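Local atomic coordinates of deseasin MCP-01 (Pseudoalteromonas sp., PDB entry 3VV3), a protein that degrades collagen as a bacterial serine protease of the subtilisin family, and carries bound calcium ions. Residues D6-D11 / G253-V258; G177-L182 / S215-D220; D184-S189 / I194-A199; G248-G253 / T273-G278. All coordinates share one frame; numbering follows the deposited sequence.

Contact 1. Residues D6-D11 / G253-V258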
loop_
_atom_site.group_PDB
_atom_site.type_symbol
_atom_site.label_atom_id
_atom_site.label_comp_id
_atom_site.label_asym_id
_atom_site.label_seq_id
_atom_site.Cartn_x
_atom_site.Cartn_y
_atom_site.Cartn_z
ATOM N N ASP A 6 -22.623 3.234 15.265
ATOM C CA ASP A 6 -21.591 2.333 14.768
ATOM C C ASP A 6 -20.432 2.358 15.755
ATOM O O ASP A 6 -19.883 3.423 16.043
ATOM C CB ASP A 6 -21.124 2.761 13.380
ATOM C CG ASP A 6 -22.272 2.858 12.393
ATOM O OD1 ASP A 6 -22.745 1.802 11.927
ATOM O OD2 ASP A 6 -22.710 3.989 12.099
ATOM N N PRO A 7 -20.058 1.181 16.274
ATOM C CA PRO A 7 -19.145 1.111 17.425
ATOM C C PRO A 7 -17.767 1.708 17.169
ATOM O O PRO A 7 -17.132 2.154 18.117
ATOM C CB PRO A 7 -19.021 -0.392 17.693
ATOM C CG PRO A 7 -20.202 -1.004 17.065
ATOM C CD PRO A 7 -20.556 -0.145 15.881
ATOM N N ARG A 8 -17.313 1.715 15.918
ATOM C CA ARG A 8 -15.984 2.231 15.597
ATOM C C ARG A 8 -16.027 3.675 15.112
ATOM O O ARG A 8 -15.020 4.204 14.626
ATOM C CB ARG A 8 -15.299 1.355 14.533
ATOM C CG ARG A 8 -15.092 -0.109 14.929
ATOM C CD ARG A 8 -14.149 -0.268 16.116
ATOM N NE ARG A 8 -12.787 0.211 15.862
ATOM C CZ ARG A 8 -11.817 -0.519 15.314
ATOM N NH1 ARG A 8 -12.048 -1.772 14.944
ATOM N NH2 ARG A 8 -10.611 0.007 15.135
ATOM N N PHE A 9 -17.174 4.329 15.262
ATOM C CA PHE A 9 -17.314 5.685 14.747
ATOM C C PHE A 9 -16.221 6.644 15.192
ATOM O O PHE A 9 -15.756 7.451 14.400
ATOM C CB PHE A 9 -18.664 6.324 15.089
ATOM C CG PHE A 9 -18.827 7.681 14.469
ATOM C CD1 PHE A 9 -19.149 7.799 13.125
ATOM C CD2 PHE A 9 -18.600 8.834 15.200
ATOM C CE1 PHE A 9 -19.270 9.040 12.531
ATOM C CE2 PHE A 9 -18.722 10.082 14.612
ATOM C CZ PHE A 9 -19.059 10.182 13.267
ATOM N N ASP A 10 -15.838 6.579 16.463
ATOM C CA ASP A 10 -14.893 7.551 17.011
ATOM C C ASP A 10 -13.485 7.458 16.405
ATOM O O ASP A 10 -12.681 8.380 16.557
ATOM C CB ASP A 10 -14.823 7.441 18.540
ATOM C CG ASP A 10 -16.081 7.957 19.225
ATOM O OD1 ASP A 10 -16.903 8.625 18.558
ATOM O OD2 ASP A 10 -16.240 7.700 20.439
ATOM N N ASP A 11 -13.189 6.349 15.731
ATOM C CA ASP A 11 -11.896 6.177 15.071
ATOM C C ASP A 11 -11.869 6.855 13.702
ATOM O O ASP A 11 -10.808 6.995 13.089
ATOM C CB ASP A 11 -11.563 4.688 14.920
ATOM C CG ASP A 11 -11.297 4.017 16.248
ATOM O OD1 ASP A 11 -10.682 4.661 17.115
ATOM O OD2 ASP A 11 -11.706 2.855 16.428
ATOM N N GLY A 253 -4.293 7.337 7.931
ATOM C CA GLY A 253 -4.825 6.555 9.036
ATOM C C GLY A 253 -6.335 6.415 8.977
ATOM O O GLY A 253 -7.053 6.826 9.897
ATOM N N ILE A 254 -6.821 5.835 7.885
ATOM C CA ILE A 254 -8.260 5.675 7.682
ATOM C C ILE A 254 -8.712 4.244 7.995
ATOM O O ILE A 254 -8.285 3.279 7.351
ATOM C CB ILE A 254 -8.673 6.051 6.238
ATOM C CG1 ILE A 254 -8.190 7.466 5.875
ATOM C CG2 ILE A 254 -10.194 5.891 6.053
ATOM C CD1 ILE A 254 -8.670 8.563 6.813
ATOM N N LEU A 255 -9.575 4.114 9.000
ATOM C CA LEU A 255 -10.155 2.828 9.353
ATOM C C LEU A 255 -11.341 2.529 8.441
ATOM O O LEU A 255 -12.187 3.388 8.226
ATOM C CB LEU A 255 -10.633 2.857 10.805
ATOM C CG LEU A 255 -11.325 1.589 11.316
ATOM C CD1 LEU A 255 -10.338 0.435 11.420
ATOM C CD2 LEU A 255 -11.994 1.851 12.659
ATOM N N SER A 256 -11.412 1.305 7.926
ATOM C CA SER A 256 -12.537 0.922 7.089
ATOM C C SER A 256 -12.703 -0.591 7.079
ATOM O O SER A 256 -11.962 -1.320 7.745
ATOM C CB SER A 256 -12.351 1.459 5.661
ATOM O OG SER A 256 -13.546 1.326 4.897
ATOM N N THR A 257 -13.694 -1.050 6.328
ATOM C CA THR A 257 -13.968 -2.468 6.152
ATOM C C THR A 257 -12.897 -3.191 5.338
ATOM O O THR A 257 -12.420 -2.664 4.330
ATOM C CB THR A 257 -15.296 -2.646 5.390
ATOM O OG1 THR A 257 -15.299 -1.783 4.244
ATOM C CG2 THR A 257 -16.485 -2.261 6.274
ATOM N N VAL A 258 -12.550 -4.407 5.760
ATOM C CA VAL A 258 -11.769 -5.333 4.932
ATOM C C VAL A 258 -12.426 -6.722 4.960
ATOM O O VAL A 258 -13.229 -7.007 5.845
ATOM C CB VAL A 258 -10.289 -5.426 5.361
ATOM C CG1 VAL A 258 -9.585 -4.073 5.163
ATOM C CG2 VAL A 258 -10.174 -5.890 6.807
HETATM O O HOH W 1 -9.864 6.656 10.557
#
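R8 lays its side chain against L255, and the approach can be followed atom by atom. Its CB starts 3.8 Å from L255 CD2; the chain then bends at chi2 and again at chi3 (-64° and -63°), so that it curls back instead of running out straight. After CG and CD, NE returns to 3.7 Å from L255 CD2, and the terminal NH2 closes to 3.4 Å from the same methyl, which sits over one face of the guanidinium, offset toward its rim. The edge is used differently: D11 OD2 lies in plane, joined to R8 NE by a nearly straight 2.9 Å salt bridge that holds the guanidinium in place, with a weak second bond from NH2. The platform is the strand 254-258, one arm of a beta hairpin with strand 262-266 in this subtilisin-type domain, while R8 belongs to a type I turn from D6 to F9 in the loop that precedes helix 31-34. D11 also touches the leucine, its CB 3.7 Å from L255 CD2. One water ties the backbones, donating to D11 O at 2.7 Å and to G253 O at 2.9 Å, and accepting from L255 N at 3.0 Å.

Contact 2. Residues G177-L182 / S215-D220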
loop_
_atom_site.group_PDB
_atom_site.type_symbol
_atom_site.label_atom_id
_atom_site.label_comp_id
_atom_site.label_asym_id
_atom_site.label_seq_id
_atom_site.Cartn_x
_atom_site.Cartn_y
_atom_site.Cartn_z
ATOM N N GLY A 177 2.281 5.056 -17.959
ATOM C CA GLY A 177 2.315 6.342 -18.616
ATOM C C GLY A 177 1.011 6.584 -19.334
ATOM O O GLY A 177 0.055 5.823 -19.183
ATOM N N PHE A 178 0.979 7.649 -20.123
ATOM C CA PHE A 178 -0.211 8.001 -20.878
ATOM C C PHE A 178 -0.673 6.881 -21.811
ATOM O O PHE A 178 0.122 6.322 -22.575
ATOM C CB PHE A 178 0.057 9.268 -21.689
ATOM C CG PHE A 178 -1.137 9.764 -22.435
ATOM C CD1 PHE A 178 -1.447 9.255 -23.687
ATOM C CD2 PHE A 178 -1.957 10.742 -21.886
ATOM C CE1 PHE A 178 -2.552 9.703 -24.377
ATOM C CE2 PHE A 178 -3.069 11.199 -22.576
ATOM C CZ PHE A 178 -3.364 10.675 -23.824
ATOM N N SER A 179 -1.963 6.559 -21.739
ATOM C CA SER A 179 -2.596 5.623 -22.663
ATOM C C SER A 179 -3.749 6.313 -23.374
ATOM O O SER A 179 -4.667 6.814 -22.733
ATOM C CB SER A 179 -3.130 4.397 -21.912
ATOM O OG SER A 179 -4.103 3.713 -22.690
ATOM N N GLN A 180 -3.709 6.329 -24.702
ATOM C CA GLN A 180 -4.798 6.914 -25.465
ATOM C C GLN A 180 -6.079 6.108 -25.283
ATOM O O GLN A 180 -7.180 6.668 -25.278
ATOM C CB GLN A 180 -4.444 6.999 -26.954
ATOM C CG GLN A 180 -5.435 7.839 -27.743
ATOM C CD GLN A 180 -5.491 9.273 -27.244
ATOM O OE1 GLN A 180 -4.496 9.996 -27.284
ATOM N NE2 GLN A 180 -6.664 9.694 -26.781
ATOM N N ALA A 181 -5.941 4.788 -25.170
ATOM C CA ALA A 181 -7.097 3.923 -24.967
ATOM C C ALA A 181 -7.780 4.250 -23.644
ATOM O O ALA A 181 -9.009 4.286 -23.567
ATOM C CB ALA A 181 -6.693 2.446 -25.012
ATOM N N LEU A 182 -6.987 4.486 -22.601
ATOM C CA LEU A 182 -7.567 4.836 -21.300
ATOM C C LEU A 182 -8.177 6.243 -21.337
ATOM O O LEU A 182 -9.287 6.466 -20.832
ATOM C CB LEU A 182 -6.526 4.703 -20.179
ATOM C CG LEU A 182 -7.001 5.020 -18.754
ATOM C CD1 LEU A 182 -8.316 4.302 -18.471
ATOM C CD2 LEU A 182 -5.930 4.601 -17.741
ATOM N N SER A 215 -4.493 10.044 -12.681
ATOM C CA SER A 215 -4.848 11.362 -12.138
ATOM C C SER A 215 -4.416 12.529 -13.036
ATOM O O SER A 215 -5.074 13.565 -13.046
ATOM C CB SER A 215 -4.341 11.549 -10.707
ATOM O OG SER A 215 -2.943 11.426 -10.651
ATOM N N ASN A 216 -3.339 12.358 -13.803
ATOM C CA ASN A 216 -2.878 13.423 -14.702
ATOM C C ASN A 216 -3.645 13.545 -16.026
ATOM O O ASN A 216 -3.388 14.476 -16.795
ATOM C CB ASN A 216 -1.364 13.325 -14.983
ATOM C CG ASN A 216 -0.520 14.122 -13.996
ATOM O OD1 ASN A 216 -0.439 13.787 -12.817
ATOM N ND2 ASN A 216 0.119 15.187 -14.481
ATOM N N TYR A 217 -4.568 12.627 -16.316
ATOM C CA TYR A 217 -5.363 12.787 -17.537
ATOM C C TYR A 217 -6.069 14.134 -17.472
ATOM O O TYR A 217 -6.613 14.495 -16.432
ATOM C CB TYR A 217 -6.367 11.647 -17.733
ATOM C CG TYR A 217 -5.699 10.398 -18.245
ATOM C CD1 TYR A 217 -5.061 10.394 -19.486
ATOM C CD2 TYR A 217 -5.683 9.230 -17.490
ATOM C CE1 TYR A 217 -4.421 9.261 -19.959
ATOM C CE2 TYR A 217 -5.052 8.088 -17.954
ATOM C CZ TYR A 217 -4.422 8.111 -19.194
ATOM O OH TYR A 217 -3.786 6.986 -19.663
ATOM N N GLU A 218 -6.038 14.880 -18.575
ATOM C CA GLU A 218 -6.594 16.235 -18.600
ATOM C C GLU A 218 -8.105 16.280 -18.870
ATOM O O GLU A 218 -8.718 17.357 -18.927
ATOM C CB GLU A 218 -5.834 17.086 -19.614
ATOM C CG GLU A 218 -4.386 17.358 -19.209
ATOM C CD GLU A 218 -3.610 18.068 -20.297
ATOM O OE1 GLU A 218 -4.184 18.305 -21.379
ATOM O OE2 GLU A 218 -2.424 18.389 -20.072
ATOM N N ASN A 219 -8.703 15.103 -19.016
ATOM C CA ASN A 219 -10.145 14.989 -19.167
ATOM C C ASN A 219 -10.869 15.827 -18.111
ATOM O O ASN A 219 -10.529 15.783 -16.927
ATOM C CB ASN A 219 -10.561 13.518 -19.067
ATOM C CG ASN A 219 -9.954 12.656 -20.168
ATOM O OD1 ASN A 219 -10.680 12.103 -20.994
ATOM N ND2 ASN A 219 -8.633 12.541 -20.188
ATOM N N ASP A 220 -11.864 16.603 -18.530
ATOM C CA ASP A 220 -12.551 17.490 -17.590
ATOM C C ASP A 220 -13.276 16.777 -16.439
ATOM O O ASP A 220 -13.483 17.369 -15.378
ATOM C CB ASP A 220 -13.524 18.417 -18.319
ATOM C CG ASP A 220 -12.820 19.514 -19.097
ATOM O OD1 ASP A 220 -11.737 19.967 -18.658
ATOM O OD2 ASP A 220 -13.359 19.932 -20.144
HETATM O O HOH W 2 -2.461 5.343 -18.015
#
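A first torsion of -176° puts CG of F178 opposite its own nitrogen and carries the ring to Y217, whose CG stands beside its backbone N and sends the phenol across to the start of helix 180-191. The motif there is a helix N-cap: S179 OG accepts from L182 N at 3.0 Å, and Y217 plugs in beside it. The two rings form an offset edge-to-face pair, the tyrosine edge turned to the phenylalanine face, with centroids 5.3 Å apart and planes at 60°; F178 CD2 comes to 3.5 Å from Y217 CE1. On the other flank of the tyrosine, L182 CD2 lies 3.6 Å from Y217 CE2, the two side chains crossing at about a right angle, so the phenol is gripped between helix and loop. Its hydroxyl reaches the backbone just before the helix and accepts from S179 N at 2.8 Å, with an N-H...O angle of 155° and the nitrogen in the plane of the ring. A phenylalanine in place of Y217 would probably leave this N-H without its acceptor and the water beside it with one partner fewer. That water donates to G177 O at 2.8 Å and stands 2.7 Å from Y217 OH.

Contact 3. Residues D184-S189 / I194-A199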
loop_
_atom_site.group_PDB
_atom_site.type_symbol
_atom_site.label_atom_id
_atom_site.label_comp_id
_atom_site.label_asym_id
_atom_site.label_seq_id
_atom_site.Cartn_x
_atom_site.Cartn_y
_atom_site.Cartn_z
ATOM N N ASP A 184 -9.455 7.627 -23.849
ATOM C CA ASP A 184 -10.677 7.503 -24.639
ATOM C C ASP A 184 -11.814 6.880 -23.829
ATOM O O ASP A 184 -12.973 7.263 -23.985
ATOM C CB ASP A 184 -10.425 6.661 -25.890
ATOM C CG ASP A 184 -9.616 7.394 -26.951
ATOM O OD1 ASP A 184 -9.336 8.601 -26.794
ATOM O OD2 ASP A 184 -9.257 6.745 -27.955
ATOM N N ALA A 185 -11.482 5.910 -22.979
ATOM C CA ALA A 185 -12.486 5.287 -22.131
ATOM C C ALA A 185 -13.035 6.329 -21.160
ATOM O O ALA A 185 -14.243 6.375 -20.883
ATOM C CB ALA A 185 -11.891 4.109 -21.378
ATOM N N ILE A 186 -12.143 7.177 -20.653
ATOM C CA ILE A 186 -12.540 8.220 -19.727
ATOM C C ILE A 186 -13.388 9.268 -20.440
ATOM O O ILE A 186 -14.368 9.763 -19.886
ATOM C CB ILE A 186 -11.320 8.863 -19.040
ATOM C CG1 ILE A 186 -10.610 7.814 -18.183
ATOM C CG2 ILE A 186 -11.746 10.071 -18.199
ATOM C CD1 ILE A 186 -9.245 8.263 -17.643
ATOM N N THR A 187 -13.018 9.590 -21.674
ATOM C CA THR A 187 -13.823 10.497 -22.480
ATOM C C THR A 187 -15.238 9.961 -22.663
ATOM O O THR A 187 -16.209 10.716 -22.582
ATOM C CB THR A 187 -13.166 10.776 -23.837
ATOM O OG1 THR A 187 -11.956 11.511 -23.626
ATOM C CG2 THR A 187 -14.108 11.584 -24.733
ATOM N N ALA A 188 -15.361 8.653 -22.872
ATOM C CA ALA A 188 -16.681 8.053 -23.023
ATOM C C ALA A 188 -17.471 8.171 -21.729
ATOM O O ALA A 188 -18.683 8.391 -21.753
ATOM C CB ALA A 188 -16.586 6.594 -23.454
ATOM N N SER A 189 -16.788 8.002 -20.595
ATOM C CA SER A 189 -17.453 8.152 -19.313
ATOM C C SER A 189 -17.953 9.593 -19.134
ATOM O O SER A 189 -19.022 9.817 -18.555
ATOM C CB SER A 189 -16.550 7.713 -18.147
ATOM O OG SER A 189 -15.546 8.670 -17.876
ATOM N N ILE A 194 -20.403 10.863 -16.055
ATOM C CA ILE A 194 -19.772 10.183 -14.929
ATOM C C ILE A 194 -18.545 10.960 -14.455
ATOM O O ILE A 194 -17.735 11.413 -15.262
ATOM C CB ILE A 194 -19.364 8.752 -15.324
ATOM C CG1 ILE A 194 -20.613 7.955 -15.716
ATOM C CG2 ILE A 194 -18.608 8.054 -14.178
ATOM C CD1 ILE A 194 -20.313 6.558 -16.261
ATOM N N LEU A 195 -18.435 11.113 -13.140
ATOM C CA LEU A 195 -17.294 11.775 -12.523
ATOM C C LEU A 195 -16.255 10.717 -12.190
ATOM O O LEU A 195 -16.574 9.717 -11.553
ATOM C CB LEU A 195 -17.746 12.468 -11.238
ATOM C CG LEU A 195 -16.690 13.202 -10.412
ATOM C CD1 LEU A 195 -16.317 14.505 -11.100
ATOM C CD2 LEU A 195 -17.236 13.467 -9.012
ATOM N N PHE A 196 -15.012 10.947 -12.615
ATOM C CA PHE A 196 -13.936 9.962 -12.499
ATOM C C PHE A 196 -12.989 10.455 -11.419
ATOM O O PHE A 196 -12.135 11.300 -11.686
ATOM C CB PHE A 196 -13.192 9.854 -13.848
ATOM C CG PHE A 196 -12.178 8.724 -13.925
ATOM C CD1 PHE A 196 -10.906 8.872 -13.389
ATOM C CD2 PHE A 196 -12.497 7.531 -14.566
ATOM C CE1 PHE A 196 -9.973 7.840 -13.474
ATOM C CE2 PHE A 196 -11.574 6.493 -14.651
ATOM C CZ PHE A 196 -10.314 6.649 -14.105
ATOM N N VAL A 197 -13.152 9.947 -10.199
ATOM C CA VAL A 197 -12.325 10.390 -9.079
ATOM C C VAL A 197 -11.063 9.537 -9.017
ATOM O O VAL A 197 -11.142 8.316 -9.112
ATOM C CB VAL A 197 -13.087 10.280 -7.753
ATOM C CG1 VAL A 197 -12.337 11.014 -6.649
ATOM C CG2 VAL A 197 -14.497 10.848 -7.916
ATOM N N ALA A 198 -9.902 10.171 -8.868
ATOM C CA ALA A 198 -8.634 9.450 -8.986
ATOM C C ALA A 198 -7.622 9.908 -7.942
ATOM O O ALA A 198 -7.574 11.083 -7.602
ATOM C CB ALA A 198 -8.050 9.630 -10.390
ATOM N N ALA A 199 -6.813 8.971 -7.460
ATOM C CA ALA A 199 -5.844 9.235 -6.401
ATOM C C ALA A 199 -4.589 9.880 -6.972
ATOM O O ALA A 199 -4.115 9.481 -8.038
ATOM C CB ALA A 199 -5.478 7.936 -5.716
#
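I194 meets S189 where the chain comes off helix 180-191 and enters the sheet: I194 N donates to S189 O at 3.0 Å, with an N-H...O angle of 149° and the donor well out of the carbonyl plane. I194 CB sits 3.4 Å from that same oxygen, and the two CB atoms of I194 and S189 are in contact as well, 4.1 Å apart. S189 turns its hydroxyl back along the helix, where OG donates to I186 O at 2.6 Å and also takes a bond from N221 ND2, which satisfies a buried polar atom. L195, next in the strand, points its side chain from the helix to the other side of the sheet. F196 returns to the helix side, CG anti to the backbone N (chi1 -172°), and its ring lies beneath I186. The long branch of the isoleucine does the touching: CG1 is 3.9 Å from F196 CE2, and CD1 stands 4.2 Å from the ring centroid, 16° off the normal, a CH-pi contact over the face. Cutting I186 back to alanine is likely to uncover this face of F196 and leave the ring freer to tilt. Beyond F196 the strand moves away from the helix. The contact lies inside the beta-alpha-beta crossover 166-171, 180-191, 195-199. Strand 195-199 runs between strands 166-171 and 222-228; helix 146-161 adds I153 against F196, whereas L195 packs on helices 269-284 and 292-301.

Contact 4. Residues G248-G253 / T273-G278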
loop_
_atom_site.group_PDB
_atom_site.type_symbol
_atom_site.label_atom_id
_atom_site.label_comp_id
_atom_site.label_asym_id
_atom_site.label_seq_id
_atom_site.Cartn_x
_atom_site.Cartn_y
_atom_site.Cartn_z
ATOM N N GLY A 248 -7.867 18.193 -1.743
ATOM C CA GLY A 248 -7.452 17.146 -0.824
ATOM C C GLY A 248 -8.601 16.599 0.000
ATOM O O GLY A 248 -9.657 17.220 0.081
ATOM N N ALA A 249 -8.397 15.431 0.602
ATOM C CA ALA A 249 -9.367 14.830 1.513
ATOM C C ALA A 249 -8.618 13.875 2.446
ATOM O O ALA A 249 -7.489 13.477 2.147
ATOM C CB ALA A 249 -10.471 14.090 0.739
ATOM N N PRO A 250 -9.236 13.500 3.571
ATOM C CA PRO A 250 -8.543 12.646 4.543
ATOM C C PRO A 250 -8.067 11.302 3.968
ATOM O O PRO A 250 -8.865 10.516 3.426
ATOM C CB PRO A 250 -9.606 12.420 5.627
ATOM C CG PRO A 250 -10.451 13.643 5.558
ATOM C CD PRO A 250 -10.545 13.953 4.078
ATOM N N GLY A 251 -6.773 11.032 4.114
ATOM C CA GLY A 251 -6.216 9.767 3.660
ATOM C C GLY A 251 -5.178 9.159 4.589
ATOM O O GLY A 251 -4.671 8.075 4.318
ATOM N N SER A 252 -4.853 9.862 5.677
ATOM C CA SER A 252 -3.875 9.362 6.651
ATOM C C SER A 252 -4.567 8.633 7.799
ATOM O O SER A 252 -5.330 9.241 8.556
ATOM C CB SER A 252 -3.044 10.518 7.232
ATOM O OG SER A 252 -2.233 11.126 6.246
ATOM N N GLY A 253 -4.293 7.337 7.931
ATOM C CA GLY A 253 -4.825 6.555 9.036
ATOM C C GLY A 253 -6.335 6.415 8.977
ATOM O O GLY A 253 -7.053 6.826 9.897
ATOM N N THR A 273 -9.376 9.389 -1.883
ATOM C CA THR A 273 -10.248 9.304 -3.048
ATOM C C THR A 273 -11.703 8.917 -2.719
ATOM O O THR A 273 -12.637 9.598 -3.168
ATOM C CB THR A 273 -9.595 8.376 -4.103
ATOM O OG1 THR A 273 -8.362 8.982 -4.523
ATOM C CG2 THR A 273 -10.484 8.168 -5.320
ATOM N N PRO A 274 -11.907 7.850 -1.926
ATOM C CA PRO A 274 -13.289 7.459 -1.601
ATOM C C PRO A 274 -14.035 8.423 -0.673
ATOM O O PRO A 274 -15.261 8.396 -0.680
ATOM C CB PRO A 274 -13.129 6.071 -0.955
ATOM C CG PRO A 274 -11.722 6.059 -0.438
ATOM C CD PRO A 274 -10.939 6.826 -1.486
ATOM N N HIS A 275 -13.344 9.258 0.105
ATOM C CA HIS A 275 -14.072 10.317 0.808
ATOM C C HIS A 275 -14.727 11.234 -0.225
ATOM O O HIS A 275 -15.889 11.640 -0.075
ATOM C CB HIS A 275 -13.160 11.130 1.737
ATOM C CG HIS A 275 -12.724 10.380 2.959
ATOM N ND1 HIS A 275 -13.422 10.414 4.151
ATOM C CD2 HIS A 275 -11.666 9.561 3.166
ATOM C CE1 HIS A 275 -12.806 9.653 5.039
ATOM N NE2 HIS A 275 -11.735 9.126 4.465
ATOM N N VAL A 276 -13.973 11.548 -1.280
ATOM C CA VAL A 276 -14.474 12.419 -2.342
ATOM C C VAL A 276 -15.546 11.736 -3.198
ATOM O O VAL A 276 -16.590 12.338 -3.495
ATOM C CB VAL A 276 -13.330 12.959 -3.234
ATOM C CG1 VAL A 276 -13.900 13.801 -4.375
ATOM C CG2 VAL A 276 -12.353 13.781 -2.395
ATOM N N ALA A 277 -15.311 10.484 -3.582
ATOM C CA ALA A 277 -16.329 9.750 -4.328
ATOM C C ALA A 277 -17.598 9.619 -3.487
ATOM O O ALA A 277 -18.718 9.795 -3.986
ATOM C CB ALA A 277 -15.819 8.369 -4.747
ATOM N N GLY A 278 -17.424 9.322 -2.206
ATOM C CA GLY A 278 -18.550 9.256 -1.286
ATOM C C GLY A 278 -19.272 10.587 -1.194
ATOM O O GLY A 278 -20.506 10.636 -1.231
#
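A249 turns its methyl straight onto the helix, where CB lies 3.7 Å from V276 CG2 and 4.1 Å from H275 CB. Consistent with the small side chain, the axes of strand 248-250 and helix 273-278 approach to 7.3 Å, and their directions make an angle of 102°. V276 presents CG2, the branch beside its backbone N, because CG1 is anti to that nitrogen (chi1 177°). P250 follows, and its ring meets H275 from above: CB stands 4.2 Å from the imidazole centroid and 14° off the normal, a CH-pi contact over one face, displaced toward the NE2 side of the ring. The carbonyl of the same proline comes close as well, with P250 O 3.0 Å from H275 CD2; at 3.4 Å from H275 NE2 it is poorly angled and makes no hydrogen bond there. Proline thus addresses the histidine with both its ring and its carbonyl. After P250 the chain leaves the helix. The helix carries the TPHVAG part of the subtilase signature and holds S270, probably the catalytic nucleophile, in its first turn; it is kinked at P274, whose nitrogen makes no bond to the preceding turn. Strand 247-250 is an edge strand of the seven-stranded parallel sheet, paired through A249 with strand 222-228. V276 fills in against L223 and I225 of that strand, while H275 also touches T112 of helix 105-114.

Overall arrangement
Contacts 1 and 4 share G253 and lie 14 Å apart between centres, joined by packing of I254 CD1 on H275 NE2 at 3.9 Å. Contacts 2 and 3, with centres 9 Å apart, both use helix 180-191, and Y217 CD2 meets I186 CD1 at 3.7 Å, so I186 touches both aromatic rings. Contacts 3 and 4 are linked through the parallel sheet, where V197 CG1 lies 3.9 Å from V276 CG1. Contacts 1 and 2 are on opposite sides of the chain's centre, 33 Å apart between centres. S270 of the probable Ser-His-Asp triad (with H105 and D50) lies three residues before T273 of contact 4; a calcium ion lies about 10 Å from the P250 side chain.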